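Local coordinates for neural-cadherin (Drosophila melanogaster, PDB 3UBF), which mediates calcium-dependent, homophilic adhesion between cells through a chain of extracellular cadherin repeats, three of which make up this fragment, at residues 222-225 and 226-229; 280-283 and 284-288. One frame throughout, in Å; residues are numbered along the deposited sequence.

Interaction 1 (222-225 and 226-229); sequences EIPE and NQKK. With ZN (zinc ion), chain O.
Q227 folds back on P224 and I223 through two torsions: CG stands opposite the backbone N (chi1 -172°), and a bend at chi2 (78°) then turns the amide toward the end of strand 219-224. Its OE1 thereby lies 3.7 Å from I223 CB, the two side chains meeting nearly at right angles, and also comes near P224 CD. The backbone beneath is a type I beta turn from P224 to Q227, where this outer strand of the last of the three cadherin repeats in this fragment gives way to a loop. Q227 N closes the turn on P224 O at 3.1 Å, with an N-H...O angle of 161°; the donor sits well above the carbonyl plane. N226, at the third position of the turn, brings its OD1 to 3.5 Å from P224 CB, an approach to a ring carbon without a polar bond. On the amide's other branch, Q227 NE2 is hydrogen-bonded to the hydroxyl of S231, so both branches have neighbours and the amide's rotation is probably restricted. A water linking E225 O with Q227 O adds a second tie across the turn. E225, extended beyond CG, carries its carboxylate to a zinc ion whose coordination E278, D311 and a water complete, ligands consistent with the calcium site at the end of a cadherin repeat. E225 OE2 also accepts a hydrogen bond from F277 N, which probably helps hold the carboxylate in place. Both oxygens grip the ion: E225 OE1 at 2.3 Å and E225 OE2 at 2.5 Å from the zinc.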
loop_
_atom_site.group_PDB
_atom_site.type_symbol
_atom_site.label_atom_id
_atom_site.label_comp_id
_atom_site.label_asym_id
_atom_site.label_seq_id
_atom_site.Cartn_x
_atom_site.Cartn_y
_atom_site.Cartn_z
ATOM N N GLU A 222 3.064 12.675 -21.061
ATOM C CA GLU A 222 4.139 13.510 -21.549
ATOM C C GLU A 222 4.774 12.821 -22.746
ATOM O O GLU A 222 5.339 11.746 -22.620
ATOM C CB GLU A 222 5.181 13.752 -20.454
ATOM C CG GLU A 222 6.470 14.390 -20.983
ATOM C CD GLU A 222 7.357 14.963 -19.890
ATOM O OE1 GLU A 222 6.911 15.901 -19.180
ATOM O OE2 GLU A 222 8.511 14.486 -19.757
ATOM N N ILE A 223 4.680 13.447 -23.912
ATOM C CA ILE A 223 5.153 12.822 -25.133
ATOM C C ILE A 223 6.111 13.698 -25.929
ATOM O O ILE A 223 5.937 14.918 -25.992
ATOM C CB ILE A 223 3.984 12.329 -26.008
ATOM C CG1 ILE A 223 3.028 13.479 -26.364
ATOM C CG2 ILE A 223 3.258 11.168 -25.287
ATOM C CD1 ILE A 223 2.120 13.192 -27.530
ATOM N N PRO A 224 7.154 13.077 -26.510
ATOM C CA PRO A 224 8.051 13.831 -27.361
ATOM C C PRO A 224 7.361 14.290 -28.637
ATOM O O PRO A 224 6.371 13.698 -29.080
ATOM C CB PRO A 224 9.174 12.838 -27.684
ATOM C CG PRO A 224 8.640 11.515 -27.365
ATOM C CD PRO A 224 7.651 11.711 -26.265
ATOM N N GLU A 225 7.906 15.359 -29.193
ATOM C CA GLU A 225 7.473 15.960 -30.435
ATOM C C GLU A 225 7.400 14.951 -31.574
ATOM O O GLU A 225 6.558 15.082 -32.469
ATOM C CB GLU A 225 8.474 17.062 -30.783
ATOM C CG GLU A 225 8.119 17.936 -31.952
ATOM C CD GLU A 225 9.308 18.726 -32.423
ATOM O OE1 GLU A 225 10.440 18.283 -32.149
ATOM O OE2 GLU A 225 9.131 19.785 -33.065
ATOM N N ASN A 226 8.287 13.958 -31.544
ATOM C CA ASN A 226 8.403 13.000 -32.639
ATOM C C ASN A 226 7.623 11.701 -32.432
ATOM O O ASN A 226 7.866 10.713 -33.136
ATOM C CB ASN A 226 9.881 12.721 -32.963
ATOM C CG ASN A 226 10.553 11.756 -31.973
ATOM O OD1 ASN A 226 10.167 11.644 -30.803
ATOM N ND2 ASN A 226 11.571 11.054 -32.455
ATOM N N GLN A 227 6.701 11.698 -31.463
ATOM C CA GLN A 227 5.779 10.579 -31.256
ATOM C C GLN A 227 5.182 10.160 -32.608
ATOM O O GLN A 227 4.735 11.019 -33.379
ATOM C CB GLN A 227 4.676 10.982 -30.272
ATOM C CG GLN A 227 3.748 9.862 -29.813
ATOM C CD GLN A 227 4.353 8.961 -28.742
ATOM O OE1 GLN A 227 5.151 9.402 -27.903
ATOM N NE2 GLN A 227 3.959 7.686 -28.759
ATOM N N LYS A 228 5.211 8.860 -32.910
ATOM C CA LYS A 228 4.769 8.375 -34.219
ATOM C C LYS A 228 3.248 8.484 -34.343
ATOM O O LYS A 228 2.520 8.175 -33.401
ATOM C CB LYS A 228 5.247 6.941 -34.482
ATOM N N LYS A 229 2.783 8.964 -35.497
ATOM C CA LYS A 229 1.353 9.075 -35.785
ATOM C C LYS A 229 0.653 7.737 -35.516
ATOM O O LYS A 229 1.149 6.666 -35.895
ATOM C CB LYS A 229 1.120 9.532 -37.236
ATOM C CG LYS A 229 -0.335 9.887 -37.569
ATOM C CD LYS A 229 -0.561 10.046 -39.073
ATOM C CE LYS A 229 -2.027 9.765 -39.446
ATOM N NZ LYS A 229 -2.301 9.784 -40.919
HETATM ZN ZN ZN O . 11.549 20.206 -32.664
HETATM O O HOH W 1 4.530 13.880 -34.234
HETATM O O HOH W 2 10.472 20.018 -34.729
#

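Interaction 2 (280-283 and 284-288); sequences LRQP and HVYSL
P283 lies against one face of the Y286 ring, and this pair is the compact part of the contact. The geometry meets the criteria for a CH-pi interaction: P283 CG is 3.8 Å from the centroid of the Y286 ring and 21° off the ring normal, displaced toward the rim. P283 CD also packs on the ring, 3.5 Å from Y286 CE2. The carbonyl of the same proline meets another part of the aromatic group, with P283 O 3.4 Å from Y286 CE1. Y286 CG is turned opposite its own carbonyl carbon (chi1 -64°), which sends the ring back along the chain until its hydroxyl end reaches Q282, where Y286 OH is 3.5 Å from Q282 CB. F260 meets the tyrosine ring edge-to-face, while L275 and V309 also touch this buried side chain. With Y286 cut back to an alanine, the P283 ring is likely to lose the aromatic face it packs on, and a gap to open beside Q282 and F260.

Packing is sparser toward the exposed L280. There L280 CD2 approaches H284 NE2 obliquely at 4.0 Å, a marginal touch. The imidazole is probably placed mainly by F277, whose ring stacks on it and whose carbonyl oxygen is hydrogen-bonded to H284 NE2, while Q282 OE1 accepts a hydrogen bond from D276 N, earlier in the same loop. The chain then enters strand 285-294, which pairs with strand 300-310 and is an inner strand of the Greek-key beta-sandwich typical of a cadherin repeat.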
loop_
_atom_site.group_PDB
_atom_site.type_symbol
_atom_site.label_atom_id
_atom_site.label_comp_id
_atom_site.label_asym_id
_atom_site.label_seq_id
_atom_site.Cartn_x
_atom_site.Cartn_y
_atom_site.Cartn_z
ATOM N N LEU A 280 4.223 27.307 -32.909
ATOM C CA LEU A 280 3.437 27.891 -31.814
ATOM C C LEU A 280 1.919 27.971 -32.064
ATOM O O LEU A 280 1.174 28.482 -31.222
ATOM C CB LEU A 280 4.013 29.249 -31.381
ATOM C CG LEU A 280 5.368 29.259 -30.650
ATOM C CD1 LEU A 280 5.454 30.481 -29.753
ATOM C CD2 LEU A 280 5.619 27.992 -29.816
ATOM N N ARG A 281 1.471 27.462 -33.213
ATOM C CA ARG A 281 0.045 27.246 -33.443
ATOM C C ARG A 281 -0.446 26.105 -32.566
ATOM O O ARG A 281 -1.567 26.156 -32.064
ATOM C CB ARG A 281 -0.253 26.946 -34.913
ATOM N N GLN A 282 0.389 25.077 -32.390
ATOM C CA GLN A 282 0.071 23.958 -31.503
ATOM C C GLN A 282 0.493 24.285 -30.075
ATOM O O GLN A 282 1.591 24.793 -29.854
ATOM C CB GLN A 282 0.801 22.691 -31.922
ATOM C CG GLN A 282 0.562 22.214 -33.327
ATOM C CD GLN A 282 1.737 21.385 -33.831
ATOM O OE1 GLN A 282 2.240 20.503 -33.130
ATOM N NE2 GLN A 282 2.196 21.685 -35.044
ATOM N N PRO A 283 -0.362 23.969 -29.092
ATOM C CA PRO A 283 0.052 24.223 -27.720
ATOM C C PRO A 283 1.059 23.176 -27.272
ATOM O O PRO A 283 1.195 22.136 -27.913
ATOM C CB PRO A 283 -1.258 24.103 -26.930
ATOM C CG PRO A 283 -2.112 23.201 -27.727
ATOM C CD PRO A 283 -1.659 23.267 -29.165
ATOM N N HIS A 284 1.774 23.461 -26.193
ATOM C CA HIS A 284 2.706 22.495 -25.635
ATOM C C HIS A 284 2.022 21.627 -24.609
ATOM O O HIS A 284 2.467 20.514 -24.349
ATOM C CB HIS A 284 3.906 23.188 -25.009
ATOM C CG HIS A 284 4.801 23.848 -26.008
ATOM N ND1 HIS A 284 5.756 24.781 -25.657
ATOM C CD2 HIS A 284 4.868 23.723 -27.353
ATOM C CE1 HIS A 284 6.378 25.189 -26.745
ATOM N NE2 HIS A 284 5.859 24.562 -27.786
ATOM N N VAL A 285 0.945 22.149 -24.028
ATOM C CA VAL A 285 0.131 21.424 -23.058
ATOM C C VAL A 285 -1.301 21.386 -23.588
ATOM O O VAL A 285 -1.927 22.440 -23.760
ATOM C CB VAL A 285 0.161 22.105 -21.650
ATOM C CG1 VAL A 285 -0.792 21.402 -20.689
ATOM C CG2 VAL A 285 1.585 22.140 -21.079
ATOM N N TYR A 286 -1.797 20.181 -23.873
ATOM C CA TYR A 286 -3.174 19.983 -24.331
ATOM C C TYR A 286 -4.072 19.564 -23.163
ATOM O O TYR A 286 -3.726 18.658 -22.398
ATOM C CB TYR A 286 -3.242 18.883 -25.388
ATOM C CG TYR A 286 -2.508 19.158 -26.676
ATOM C CD1 TYR A 286 -1.140 18.912 -26.791
ATOM C CD2 TYR A 286 -3.187 19.626 -27.801
ATOM C CE1 TYR A 286 -0.471 19.141 -27.980
ATOM C CE2 TYR A 286 -2.525 19.855 -28.999
ATOM C CZ TYR A 286 -1.163 19.615 -29.078
ATOM O OH TYR A 286 -0.491 19.847 -30.262
ATOM N N SER A 287 -5.222 20.217 -23.038
ATOM C CA SER A 287 -6.213 19.843 -22.045
ATOM C C SER A 287 -7.360 19.139 -22.725
ATOM O O SER A 287 -8.030 19.699 -23.586
ATOM C CB SER A 287 -6.742 21.068 -21.309
ATOM O OG SER A 287 -5.730 21.620 -20.497
ATOM N N LEU A 288 -7.588 17.901 -22.332
ATOM C CA LEU A 288 -8.600 17.089 -22.964
ATOM C C LEU A 288 -9.523 16.543 -21.898
ATOM O O LEU A 288 -9.136 16.415 -20.730
ATOM C CB LEU A 288 -7.944 15.938 -23.733
ATOM C CG LEU A 288 -6.814 16.312 -24.710
ATOM C CD1 LEU A 288 -5.927 15.110 -25.001
ATOM C CD2 LEU A 288 -7.367 16.903 -26.013
#

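Interactions 1 and 2 are both local surface contacts with one buried side chain each, I223 in the first and Y286 in the second. Their centres are 13 Å apart and their nearest atoms about 7 Å, so they do not touch. They nevertheless adjoin the same mixed sheet of the last repeat in this fragment: 222-225 ends its outer strand 219-224, whereas 284-288 begins the inner strand 285-294, and strand 300-310 pairs with both. Their chemistry differs. Interaction 1 combines a backbone turn with metal coordination; interaction 2 rests on proline-aromatic packing. The loop through L275, D276 and F277 borders both.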